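Branched-chain-amino-acid aminotransferase (Pseudomonas sp. UW4, PDB 6JIF) catalyses the PLP-dependent transfer of amino groups between branched-chain amino acids and 2-oxo acids, and works as a fold-type IV (class IV) aminotransferase. Local coordinates at residues R41-R47 and E164-F170; T69-Q75 and N156-A162; L294-A300 and H322-S326; I91-R95 and L341-G347. All coordinates share one frame; numbering follows the deposited sequence.

Contact 1: residues R41-R47 and E164-F170; sequences RYLSYFR and EFIFSIF
Ser168 OG donates to Tyr42 O over 2.7 Å, coming in almost straight along the C=O direction, while Ile169 N binds the same oxygen at 3.0 Å, so two donors grip one carbonyl. A serine suits this place because its hydroxyl, turned anti to its own backbone N (chi1 176°), can reach back to the partner strand. Tyr42 N returns the bond to Ile169 O, and the hydrogen-bonded pairs continue at Ser44 with Phe167 and Phe46 with Phe165, where Phe46 N to Phe165 O measures 2.8 Å. At the far end Arg47 NE and Glu164 OE1 form a long salt bridge of 3.7 Å, and Arg47 NH2 lies over one face of the Tyr45 ring, toward its rim.

Packing falls on two faces. On one, Tyr42 CE2 meets Phe167 CD2 at 3.6 Å with the ring planes 62° apart, and Phe46 runs alongside Phe165. On the other, the two branches of Ile166 part to serve two neighbours: CG2 touches Leu43 CD1, while Ile166 CG1 lies 3.6 Å from Tyr45 CE2. Helix 117-130 covers Tyr42 and Ile169, and Arg41 pairs with Glu66 of the second subunit. Strictly alternating hydrogen-bonded and non-hydrogen-bonded pairs mark a regular antiparallel pairing, here within the sheet of the N-terminal domain of a class IV aminotransferase.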
# COMPACT_ATOMS: atom_id res chain seq x y z
N ARG B 41 -16.66 -18.24 7.57
CA ARG B 41 -16.43 -16.83 7.30
C ARG B 41 -17.45 -16.37 6.27
O ARG B 41 -18.06 -17.18 5.58
CB ARG B 41 -14.96 -16.51 6.83
CG ARG B 41 -14.46 -17.23 5.56
CD ARG B 41 -13.92 -18.63 5.86
NE ARG B 41 -12.85 -18.53 6.86
CZ ARG B 41 -12.71 -19.34 7.91
NH1 ARG B 41 -13.53 -20.37 8.11
NH2 ARG B 41 -11.72 -19.10 8.78
N TYR B 42 -17.67 -15.06 6.25
CA TYR B 42 -18.51 -14.43 5.23
C TYR B 42 -17.75 -14.13 3.95
O TYR B 42 -16.60 -13.64 3.97
CB TYR B 42 -19.08 -13.13 5.80
CG TYR B 42 -20.04 -12.44 4.91
CD1 TYR B 42 -21.36 -12.77 4.93
CD2 TYR B 42 -19.63 -11.38 4.10
CE1 TYR B 42 -22.28 -12.10 4.11
CE2 TYR B 42 -20.52 -10.70 3.27
CZ TYR B 42 -21.85 -11.07 3.29
OH TYR B 42 -22.78 -10.44 2.52
N LEU B 43 -18.42 -14.34 2.82
CA LEU B 43 -17.81 -14.11 1.53
C LEU B 43 -18.86 -13.56 0.56
O LEU B 43 -19.92 -14.17 0.38
CB LEU B 43 -17.20 -15.40 0.98
CG LEU B 43 -16.46 -15.35 -0.37
CD1 LEU B 43 -15.17 -14.54 -0.31
CD2 LEU B 43 -16.18 -16.78 -0.76
N SER B 44 -18.57 -12.42 -0.07
CA SER B 44 -19.52 -11.80 -0.98
C SER B 44 -18.77 -11.20 -2.16
O SER B 44 -17.75 -10.55 -1.97
CB SER B 44 -20.35 -10.75 -0.22
OG SER B 44 -21.17 -9.98 -1.11
N TYR B 45 -19.27 -11.39 -3.38
CA TYR B 45 -18.59 -10.87 -4.58
C TYR B 45 -19.30 -9.65 -5.14
O TYR B 45 -20.53 -9.60 -5.19
CB TYR B 45 -18.53 -11.94 -5.68
CG TYR B 45 -17.63 -13.11 -5.35
CD1 TYR B 45 -18.13 -14.22 -4.68
CD2 TYR B 45 -16.32 -13.12 -5.76
CE1 TYR B 45 -17.30 -15.30 -4.39
CE2 TYR B 45 -15.48 -14.19 -5.48
CZ TYR B 45 -15.97 -15.28 -4.79
OH TYR B 45 -15.13 -16.36 -4.52
N PHE B 46 -18.54 -8.66 -5.60
CA PHE B 46 -19.12 -7.55 -6.35
C PHE B 46 -18.80 -7.78 -7.82
O PHE B 46 -17.62 -7.85 -8.19
CB PHE B 46 -18.61 -6.22 -5.83
CG PHE B 46 -19.26 -5.00 -6.46
CD1 PHE B 46 -18.80 -4.49 -7.71
CD2 PHE B 46 -20.26 -4.32 -5.80
CE1 PHE B 46 -19.38 -3.35 -8.28
CE2 PHE B 46 -20.83 -3.18 -6.37
CZ PHE B 46 -20.38 -2.70 -7.62
N ARG B 47 -19.86 -7.92 -8.63
CA ARG B 47 -19.77 -8.12 -10.07
C ARG B 47 -20.93 -7.39 -10.73
O ARG B 47 -22.03 -7.34 -10.18
CB ARG B 47 -19.88 -9.59 -10.48
CG ARG B 47 -18.80 -10.50 -9.94
CD ARG B 47 -19.06 -11.92 -10.41
NE ARG B 47 -17.93 -12.79 -10.11
CZ ARG B 47 -17.98 -13.85 -9.31
NH1 ARG B 47 -19.13 -14.18 -8.73
NH2 ARG B 47 -16.88 -14.57 -9.11
N GLU B 164 -13.73 -6.74 -10.48
CA GLU B 164 -14.54 -7.46 -9.50
C GLU B 164 -13.96 -7.19 -8.11
O GLU B 164 -12.79 -6.80 -7.98
CB GLU B 164 -14.54 -9.00 -9.70
CG GLU B 164 -15.04 -9.51 -11.01
CD GLU B 164 -14.63 -10.96 -11.25
OE1 GLU B 164 -14.40 -11.71 -10.28
OE2 GLU B 164 -14.54 -11.36 -12.43
N PHE B 165 -14.77 -7.41 -7.07
CA PHE B 165 -14.26 -7.23 -5.72
C PHE B 165 -14.80 -8.34 -4.80
O PHE B 165 -15.82 -8.94 -5.07
CB PHE B 165 -14.62 -5.82 -5.14
CG PHE B 165 -14.15 -4.67 -5.97
CD1 PHE B 165 -14.92 -4.25 -7.04
CD2 PHE B 165 -12.97 -4.01 -5.65
CE1 PHE B 165 -14.47 -3.20 -7.85
CE2 PHE B 165 -12.52 -2.97 -6.45
CZ PHE B 165 -13.28 -2.56 -7.52
N ILE B 166 -14.07 -8.60 -3.71
CA ILE B 166 -14.50 -9.52 -2.67
C ILE B 166 -14.65 -8.73 -1.37
O ILE B 166 -13.76 -7.96 -0.99
CB ILE B 166 -13.51 -10.69 -2.49
CG1 ILE B 166 -13.74 -11.70 -3.61
CG2 ILE B 166 -13.65 -11.35 -1.09
CD1 ILE B 166 -12.67 -12.78 -3.67
N PHE B 167 -15.77 -8.94 -0.67
CA PHE B 167 -15.97 -8.46 0.70
C PHE B 167 -16.04 -9.71 1.58
O PHE B 167 -16.82 -10.62 1.30
CB PHE B 167 -17.26 -7.63 0.80
CG PHE B 167 -17.65 -7.32 2.21
CD1 PHE B 167 -16.70 -6.88 3.12
CD2 PHE B 167 -18.96 -7.51 2.64
CE1 PHE B 167 -17.04 -6.61 4.46
CE2 PHE B 167 -19.33 -7.24 3.97
CZ PHE B 167 -18.41 -6.79 4.87
N SER B 168 -15.14 -9.84 2.54
CA SER B 168 -15.15 -11.04 3.35
C SER B 168 -14.94 -10.66 4.81
O SER B 168 -14.43 -9.59 5.14
CB SER B 168 -14.09 -12.03 2.81
OG SER B 168 -13.94 -13.22 3.56
N ILE B 169 -15.38 -11.52 5.71
CA ILE B 169 -15.16 -11.29 7.14
C ILE B 169 -14.80 -12.64 7.75
O ILE B 169 -15.60 -13.57 7.72
CB ILE B 169 -16.39 -10.70 7.88
CG1 ILE B 169 -17.04 -9.55 7.09
CG2 ILE B 169 -16.05 -10.34 9.38
CD1 ILE B 169 -18.37 -9.13 7.63
N PHE B 170 -13.61 -12.71 8.37
CA PHE B 170 -13.34 -13.88 9.20
C PHE B 170 -13.20 -13.43 10.65
O PHE B 170 -13.15 -12.24 10.95
CB PHE B 170 -12.11 -14.68 8.71
CG PHE B 170 -10.81 -13.95 8.75
CD1 PHE B 170 -10.03 -13.96 9.91
CD2 PHE B 170 -10.29 -13.34 7.59
CE1 PHE B 170 -8.79 -13.32 9.96
CE2 PHE B 170 -9.04 -12.69 7.67
CZ PHE B 170 -8.31 -12.68 8.87

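Contact 2: residues T69-Q75 and N156-A162; sequences TALHYGQ and NIGVRTA
Gln75 turns its CG away from the backbone N (chi1 -161°) and stays extended (chi2 178°), which carries its amide across to Thr161 and Ala162. There OE1 accepts from Ala162 N at 3.1 Å and from Thr69 OG1 at 2.6 Å, both in the carbonyl plane on lone pairs, while NE2 gives a nearly straight bond to Thr161 OG1 at 2.9 Å. NE2 also reaches Leu110 O, and Thr161 OG1 bonds to Leu111 O. Only an amide side chain donates and accepts in one flat group; an alanine here would probably leave Ala162 N and the Thr69 hydroxyl without their shared acceptor.

The Tyr73 ring is sandwiched: Val159 CA lies over its centre, 3.9 Å from the centroid, and His72 CB toward the rim of the other face. Tyr73 OH accepts from Gly158 N at 3.0 Å and is also hydrogen-bonded to Arg147 NH1 of the second subunit. Gly158 has a positive phi at which a side chain would strike the preceding carbonyl. The contact fastens the loop between strands 143-153 and 164-174 to helix 69-72 and the turn after it, at the dimer interface, where Tyr73 meets edge-to-face Tyr209 of the second subunit, a PLP-pocket residue.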
# COMPACT_ATOMS: atom_id res chain seq x y z
N THR B 69 -5.97 -6.62 -8.61
CA THR B 69 -5.41 -5.34 -8.19
C THR B 69 -5.06 -5.34 -6.71
O THR B 69 -4.23 -4.54 -6.28
CB THR B 69 -6.35 -4.18 -8.47
OG1 THR B 69 -7.55 -4.36 -7.73
CG2 THR B 69 -6.63 -4.00 -10.02
N ALA B 70 -5.71 -6.18 -5.90
CA ALA B 70 -5.38 -6.21 -4.49
C ALA B 70 -3.96 -6.68 -4.29
O ALA B 70 -3.40 -6.37 -3.23
CB ALA B 70 -6.33 -7.12 -3.74
N LEU B 71 -3.40 -7.44 -5.24
CA LEU B 71 -2.06 -8.02 -5.12
C LEU B 71 -1.01 -7.23 -5.87
O LEU B 71 0.18 -7.37 -5.58
CB LEU B 71 -2.01 -9.49 -5.62
CG LEU B 71 -2.91 -10.47 -4.82
CD1 LEU B 71 -2.95 -11.77 -5.62
CD2 LEU B 71 -2.47 -10.70 -3.33
N HIS B 72 -1.40 -6.39 -6.82
CA HIS B 72 -0.45 -5.62 -7.60
C HIS B 72 -0.47 -4.15 -7.27
O HIS B 72 0.57 -3.52 -7.30
CB HIS B 72 -0.73 -5.75 -9.09
CG HIS B 72 -0.44 -7.12 -9.60
ND1 HIS B 72 0.71 -7.41 -10.30
CD2 HIS B 72 -1.08 -8.30 -9.41
CE1 HIS B 72 0.73 -8.70 -10.59
NE2 HIS B 72 -0.34 -9.26 -10.05
N TYR B 73 -1.65 -3.58 -7.04
CA TYR B 73 -1.78 -2.12 -6.90
C TYR B 73 -2.40 -1.74 -5.56
O TYR B 73 -2.98 -0.65 -5.43
CB TYR B 73 -2.60 -1.57 -8.08
CG TYR B 73 -2.02 -1.93 -9.40
CD1 TYR B 73 -0.79 -1.41 -9.83
CD2 TYR B 73 -2.70 -2.77 -10.26
CE1 TYR B 73 -0.29 -1.73 -11.08
CE2 TYR B 73 -2.18 -3.14 -11.51
CZ TYR B 73 -1.01 -2.60 -11.92
OH TYR B 73 -0.50 -2.93 -13.15
N GLY B 74 -2.26 -2.61 -4.55
CA GLY B 74 -2.64 -2.18 -3.22
C GLY B 74 -4.11 -1.90 -3.03
O GLY B 74 -4.45 -1.19 -2.10
N GLN B 75 -5.00 -2.46 -3.89
CA GLN B 75 -6.41 -2.07 -3.80
C GLN B 75 -7.09 -2.96 -2.76
O GLN B 75 -7.68 -3.99 -3.08
CB GLN B 75 -7.10 -2.15 -5.15
CG GLN B 75 -8.31 -1.35 -5.09
CD GLN B 75 -9.08 -1.30 -6.40
OE1 GLN B 75 -8.99 -2.21 -7.24
NE2 GLN B 75 -9.86 -0.25 -6.57
N ASN B 156 -6.65 -8.56 -14.45
CA ASN B 156 -6.34 -7.18 -14.79
C ASN B 156 -4.84 -6.99 -14.99
O ASN B 156 -4.02 -7.68 -14.38
CB ASN B 156 -6.81 -6.21 -13.69
CG ASN B 156 -6.48 -4.78 -14.03
OD1 ASN B 156 -7.08 -4.23 -14.94
ND2 ASN B 156 -5.49 -4.19 -13.34
N ILE B 157 -4.48 -5.99 -15.79
CA ILE B 157 -3.15 -5.40 -15.77
C ILE B 157 -3.28 -3.91 -16.04
O ILE B 157 -4.12 -3.48 -16.85
CB ILE B 157 -2.19 -6.07 -16.78
CG1 ILE B 157 -0.75 -5.79 -16.43
CG2 ILE B 157 -2.43 -5.61 -18.20
CD1 ILE B 157 -0.18 -6.88 -15.66
N GLY B 158 -2.41 -3.11 -15.41
CA GLY B 158 -2.46 -1.67 -15.58
C GLY B 158 -3.22 -1.02 -14.46
O GLY B 158 -4.28 -1.50 -14.06
N VAL B 159 -2.67 0.05 -13.89
CA VAL B 159 -3.26 0.54 -12.65
C VAL B 159 -4.63 1.16 -12.95
O VAL B 159 -4.75 2.14 -13.69
CB VAL B 159 -2.30 1.52 -11.95
CG1 VAL B 159 -1.80 2.55 -12.93
CG2 VAL B 159 -2.93 2.12 -10.72
N ARG B 160 -5.69 0.59 -12.36
CA ARG B 160 -7.07 1.06 -12.48
C ARG B 160 -7.88 0.33 -11.42
O ARG B 160 -7.39 -0.60 -10.78
CB ARG B 160 -7.67 0.78 -13.85
CG ARG B 160 -8.01 -0.73 -14.02
CD ARG B 160 -8.63 -0.98 -15.37
NE ARG B 160 -7.91 -0.30 -16.45
CZ ARG B 160 -6.89 -0.82 -17.13
NH1 ARG B 160 -6.45 -2.03 -16.83
NH2 ARG B 160 -6.32 -0.13 -18.10
N THR B 161 -9.13 0.74 -11.23
CA THR B 161 -9.95 0.02 -10.26
C THR B 161 -10.31 -1.36 -10.82
O THR B 161 -10.45 -1.54 -12.04
CB THR B 161 -11.18 0.84 -9.89
OG1 THR B 161 -11.76 0.29 -8.70
CG2 THR B 161 -12.16 0.85 -11.02
N ALA B 162 -10.41 -2.35 -9.94
CA ALA B 162 -10.56 -3.72 -10.42
C ALA B 162 -11.92 -3.94 -11.08
O ALA B 162 -12.87 -3.20 -10.82
CB ALA B 162 -10.36 -4.69 -9.27

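Contact 3: residues L294-A300 and H322-S326; sequences LSDFKEA and HVFHS
His322 NE2 lies 2.7 Å from a water that also donates to Phe297 O at 2.8 Å, the water sitting in the plane of the His322 ring. A second water donates to Lys298 O and lies at the ring edge of His325, by ND1, while His325 CB rests 3.2 Å from Lys298 O. An imidazole is apt at His322, where one ring must meet water at its edge and still pack by its face.

That face is taken by Leu294: its CB sits over the ring centre, 3.7 Å from the centroid, as the two side chains slide past each other in opposite directions. Ser295 OG stands at the edge of the same ring, near His322 CE1. Phe324 then fills the middle: Ala300 CB lies over one face, 3.8 Å from the ring centroid, and His322 CD2 toward the rim of the opposite face. Phe324 CE1 lies 3.5 Å from Leu294 O, which sits at the ring edge, and Phe324 CD1 packs on Phe297 CB. A serine in place of Phe324 would probably leave Ala300 CB without the ring face it packs on and open a gap between it and His322.

Lys298 and Glu299 both face Ile249 of strand 245-250 in a classic beta bulge. Across the contact the direct touches are mainly apolar and CH-pi, and the carbonyls of Phe297 and Lys298 are joined to the two imidazoles through water.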
# COMPACT_ATOMS: atom_id res chain seq x y z
N LEU B 294 6.97 16.94 25.24
CA LEU B 294 6.40 15.79 25.94
C LEU B 294 6.15 16.08 27.41
O LEU B 294 5.29 15.44 28.02
CB LEU B 294 7.33 14.57 25.82
CG LEU B 294 7.47 14.14 24.36
CD1 LEU B 294 8.25 12.83 24.31
CD2 LEU B 294 6.14 13.92 23.79
N SER B 295 6.87 17.05 27.97
CA SER B 295 6.64 17.42 29.35
C SER B 295 5.24 17.95 29.63
O SER B 295 4.85 18.06 30.80
CB SER B 295 7.70 18.43 29.74
OG SER B 295 8.88 17.70 30.00
N ASP B 296 4.44 18.25 28.59
CA ASP B 296 3.04 18.62 28.79
C ASP B 296 2.21 17.53 29.46
O ASP B 296 1.14 17.85 30.00
CB ASP B 296 2.32 18.86 27.45
CG ASP B 296 2.82 20.07 26.69
OD1 ASP B 296 3.65 20.85 27.20
OD2 ASP B 296 2.35 20.20 25.53
N PHE B 297 2.60 16.25 29.38
CA PHE B 297 1.72 15.14 29.75
C PHE B 297 2.23 14.48 31.02
O PHE B 297 3.43 14.21 31.12
CB PHE B 297 1.66 14.12 28.61
CG PHE B 297 1.19 14.74 27.33
CD1 PHE B 297 -0.06 15.34 27.28
CD2 PHE B 297 2.02 14.80 26.22
CE1 PHE B 297 -0.52 15.97 26.13
CE2 PHE B 297 1.59 15.40 25.04
CZ PHE B 297 0.30 16.02 25.01
N LYS B 298 1.33 14.21 31.98
CA LYS B 298 1.75 13.40 33.12
C LYS B 298 1.53 11.90 32.86
O LYS B 298 2.05 11.07 33.60
CB LYS B 298 1.02 13.86 34.39
CG LYS B 298 -0.52 13.79 34.27
CD LYS B 298 -1.17 14.32 35.58
CE LYS B 298 -2.70 14.21 35.51
NZ LYS B 298 -3.48 14.49 36.81
N GLU B 299 0.77 11.54 31.84
CA GLU B 299 0.53 10.17 31.42
C GLU B 299 0.37 10.19 29.91
O GLU B 299 0.00 11.22 29.33
CB GLU B 299 -0.78 9.57 32.01
CG GLU B 299 -0.84 9.49 33.46
CD GLU B 299 -2.14 8.85 33.96
OE1 GLU B 299 -2.63 7.94 33.24
OE2 GLU B 299 -2.64 9.26 35.06
N ALA B 300 0.62 9.05 29.29
CA ALA B 300 0.36 8.93 27.86
C ALA B 300 0.10 7.47 27.51
O ALA B 300 0.51 6.56 28.22
CB ALA B 300 1.54 9.47 27.03
N HIS B 322 12.13 9.76 27.32
CA HIS B 322 11.26 10.62 28.11
C HIS B 322 10.22 9.75 28.80
O HIS B 322 9.35 9.19 28.13
CB HIS B 322 10.53 11.68 27.26
CG HIS B 322 9.71 12.64 28.09
ND1 HIS B 322 10.20 13.87 28.49
CD2 HIS B 322 8.48 12.52 28.65
CE1 HIS B 322 9.30 14.46 29.27
NE2 HIS B 322 8.25 13.67 29.37
N VAL B 323 10.23 9.73 30.13
CA VAL B 323 9.24 8.97 30.90
C VAL B 323 8.19 9.93 31.45
O VAL B 323 8.54 10.87 32.17
CB VAL B 323 9.92 8.19 32.05
CG1 VAL B 323 8.87 7.53 32.96
CG2 VAL B 323 10.78 7.13 31.44
N PHE B 324 6.89 9.64 31.20
CA PHE B 324 5.81 10.58 31.60
C PHE B 324 5.49 10.42 33.08
O PHE B 324 5.42 11.41 33.84
CB PHE B 324 4.54 10.36 30.75
CG PHE B 324 4.74 10.59 29.25
CD1 PHE B 324 4.65 11.86 28.71
CD2 PHE B 324 5.07 9.53 28.42
CE1 PHE B 324 4.87 12.07 27.36
CE2 PHE B 324 5.28 9.69 27.08
CZ PHE B 324 5.19 10.97 26.53
N HIS B 325 5.16 9.19 33.47
CA HIS B 325 4.70 8.86 34.81
C HIS B 325 5.61 7.84 35.47
O HIS B 325 6.09 8.08 36.58
CB HIS B 325 3.27 8.29 34.72
CG HIS B 325 2.73 7.78 36.03
ND1 HIS B 325 2.33 8.62 37.05
CD2 HIS B 325 2.49 6.52 36.47
CE1 HIS B 325 1.88 7.90 38.07
NE2 HIS B 325 1.97 6.62 37.74
N SER B 326 5.89 6.73 34.80
CA SER B 326 6.58 5.61 35.42
C SER B 326 6.92 4.57 34.37
O SER B 326 6.14 4.34 33.44
CB SER B 326 5.66 4.95 36.47
OG SER B 326 6.28 3.83 37.05
O HOH W 1 6.27 14.29 31.17
O HOH W 2 2.60 11.41 36.30

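Contact 4: residues I91-R95 and L341-G347; sequences INLFR and LTGVQTG
The last turn of helix 332-346 packs against strand 91-94, near one margin of the seven-stranded antiparallel sheet, through Asn92 and Phe94. The axes of the two short segments approach to 8.9 Å and run at 123°. Asn92 ND2 donates to Gln345 O at 3.1 Å; the oxygen lies in the amide plane, but the donor stands above the carbonyl plane. The asparagine is used at both ends, since its OD1 accepts from Lys358 NZ, so the amide is held from both sides.

Gly347 closes the helix in a Schellman motif, its positive phi (87°) allowing two bonds back into the last turn, one of them Gly347 N to Val344 O at 3.3 Å. A CB there would point toward Asn92 and collide with the preceding carbonyl, hence the glycine.

Phe94 points its ring at the helix, with CG anti to its backbone N (chi1 -176°). Gln345 CG lies over one face, 3.9 Å from the ring centroid, the amide plane nearly perpendicular to the ring, while Arg95 CG covers the opposite face. Val344 CG1 approaches the ring edge, and Leu341 CD1 reaches Phe94 CZ at 3.9 Å. Ser271 of helix 267-278 also touches Phe94, whose side chain is about 8 Å from the bound PLP.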
# COMPACT_ATOMS: atom_id res chain seq x y z
N ILE B 91 -24.28 -11.40 24.09
CA ILE B 91 -23.09 -11.10 23.29
C ILE B 91 -23.13 -9.65 22.80
O ILE B 91 -24.07 -9.25 22.11
CB ILE B 91 -22.99 -12.06 22.09
CG1 ILE B 91 -23.05 -13.51 22.58
CG2 ILE B 91 -21.74 -11.73 21.28
CD1 ILE B 91 -23.17 -14.53 21.45
N ASN B 92 -22.08 -8.87 23.13
CA ASN B 92 -21.99 -7.47 22.71
C ASN B 92 -21.07 -7.36 21.51
O ASN B 92 -19.88 -7.66 21.61
CB ASN B 92 -21.41 -6.57 23.82
CG ASN B 92 -22.40 -6.22 24.87
OD1 ASN B 92 -23.54 -6.61 24.77
ND2 ASN B 92 -21.99 -5.44 25.87
N LEU B 93 -21.58 -6.88 20.38
CA LEU B 93 -20.70 -6.50 19.28
C LEU B 93 -20.49 -4.99 19.37
O LEU B 93 -21.45 -4.23 19.28
CB LEU B 93 -21.39 -6.91 17.97
CG LEU B 93 -20.73 -6.61 16.65
CD1 LEU B 93 -19.44 -7.40 16.63
CD2 LEU B 93 -21.66 -7.08 15.53
N PHE B 94 -19.23 -4.54 19.46
CA PHE B 94 -18.94 -3.14 19.85
C PHE B 94 -18.82 -2.22 18.62
O PHE B 94 -17.86 -2.32 17.86
CB PHE B 94 -17.64 -3.10 20.68
CG PHE B 94 -17.30 -1.73 21.22
CD1 PHE B 94 -18.00 -1.18 22.30
CD2 PHE B 94 -16.29 -0.97 20.62
CE1 PHE B 94 -17.70 0.07 22.81
CE2 PHE B 94 -15.99 0.32 21.11
CZ PHE B 94 -16.66 0.83 22.20
N ARG B 95 -19.79 -1.25 18.50
CA ARG B 95 -19.77 -0.14 17.53
C ARG B 95 -19.50 -0.57 16.09
O ARG B 95 -18.74 0.10 15.38
CB ARG B 95 -18.74 0.91 17.98
CG ARG B 95 -19.08 1.44 19.40
CD ARG B 95 -18.46 2.78 19.62
NE ARG B 95 -19.22 3.87 19.02
CZ ARG B 95 -18.84 5.15 19.06
NH1 ARG B 95 -17.71 5.52 19.70
NH2 ARG B 95 -19.64 6.08 18.56
N LEU B 341 -13.87 1.95 29.49
CA LEU B 341 -14.04 1.45 28.14
C LEU B 341 -14.27 -0.06 28.14
O LEU B 341 -15.19 -0.56 27.48
CB LEU B 341 -12.82 1.81 27.28
CG LEU B 341 -13.02 1.22 25.86
CD1 LEU B 341 -14.38 1.69 25.20
CD2 LEU B 341 -11.85 1.59 24.95
N THR B 342 -13.46 -0.81 28.88
CA THR B 342 -13.70 -2.26 28.97
C THR B 342 -15.02 -2.59 29.66
O THR B 342 -15.67 -3.58 29.30
CB THR B 342 -12.52 -2.94 29.69
OG1 THR B 342 -12.42 -2.47 31.06
CG2 THR B 342 -11.23 -2.60 28.92
N GLY B 343 -15.45 -1.77 30.63
CA GLY B 343 -16.75 -2.01 31.25
C GLY B 343 -17.90 -1.84 30.27
O GLY B 343 -18.85 -2.63 30.28
N VAL B 344 -17.82 -0.82 29.41
CA VAL B 344 -18.87 -0.66 28.40
C VAL B 344 -18.82 -1.80 27.39
O VAL B 344 -19.86 -2.42 27.08
CB VAL B 344 -18.76 0.72 27.76
CG1 VAL B 344 -19.61 0.77 26.46
CG2 VAL B 344 -19.15 1.80 28.80
N GLN B 345 -17.61 -2.16 26.94
CA GLN B 345 -17.49 -3.24 25.94
C GLN B 345 -18.12 -4.54 26.45
O GLN B 345 -18.87 -5.21 25.72
CB GLN B 345 -16.01 -3.42 25.56
CG GLN B 345 -15.48 -2.30 24.76
CD GLN B 345 -13.97 -2.35 24.63
OE1 GLN B 345 -13.27 -2.92 25.48
NE2 GLN B 345 -13.46 -1.75 23.57
N THR B 346 -17.89 -4.90 27.73
CA THR B 346 -18.37 -6.18 28.24
C THR B 346 -19.76 -6.15 28.87
O THR B 346 -20.23 -7.21 29.30
CB THR B 346 -17.39 -6.75 29.27
OG1 THR B 346 -17.27 -5.83 30.37
CG2 THR B 346 -16.06 -6.90 28.61
N GLY B 347 -20.42 -5.00 28.98
CA GLY B 347 -21.75 -4.95 29.63
C GLY B 347 -21.75 -4.77 31.13
O GLY B 347 -22.85 -4.83 31.75

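Overall arrangement
From the N terminus, strand 41-47 opens the wide loop of contact 1, which closes only at 164-170. Within it, 69-75 opens contact 2, which ties the 156-162 loop to the 69-75 turn; the two contacts touch where Phe165 CE2 packs on Gln75 OE1, and both reach the second subunit. Segment 91-95 also leaves from inside these loops, but its partner 341-347 comes near the chain's end, so contact 4 crosses both. Contact 3 forms later, wholly within the span of contact 4, joining the start of strand 297-304 to the end of strand 320-323 in the mixed sheet. Contacts 1 and 4 both reach the seven-stranded sheet, which contact 4 ties to helix 332-346.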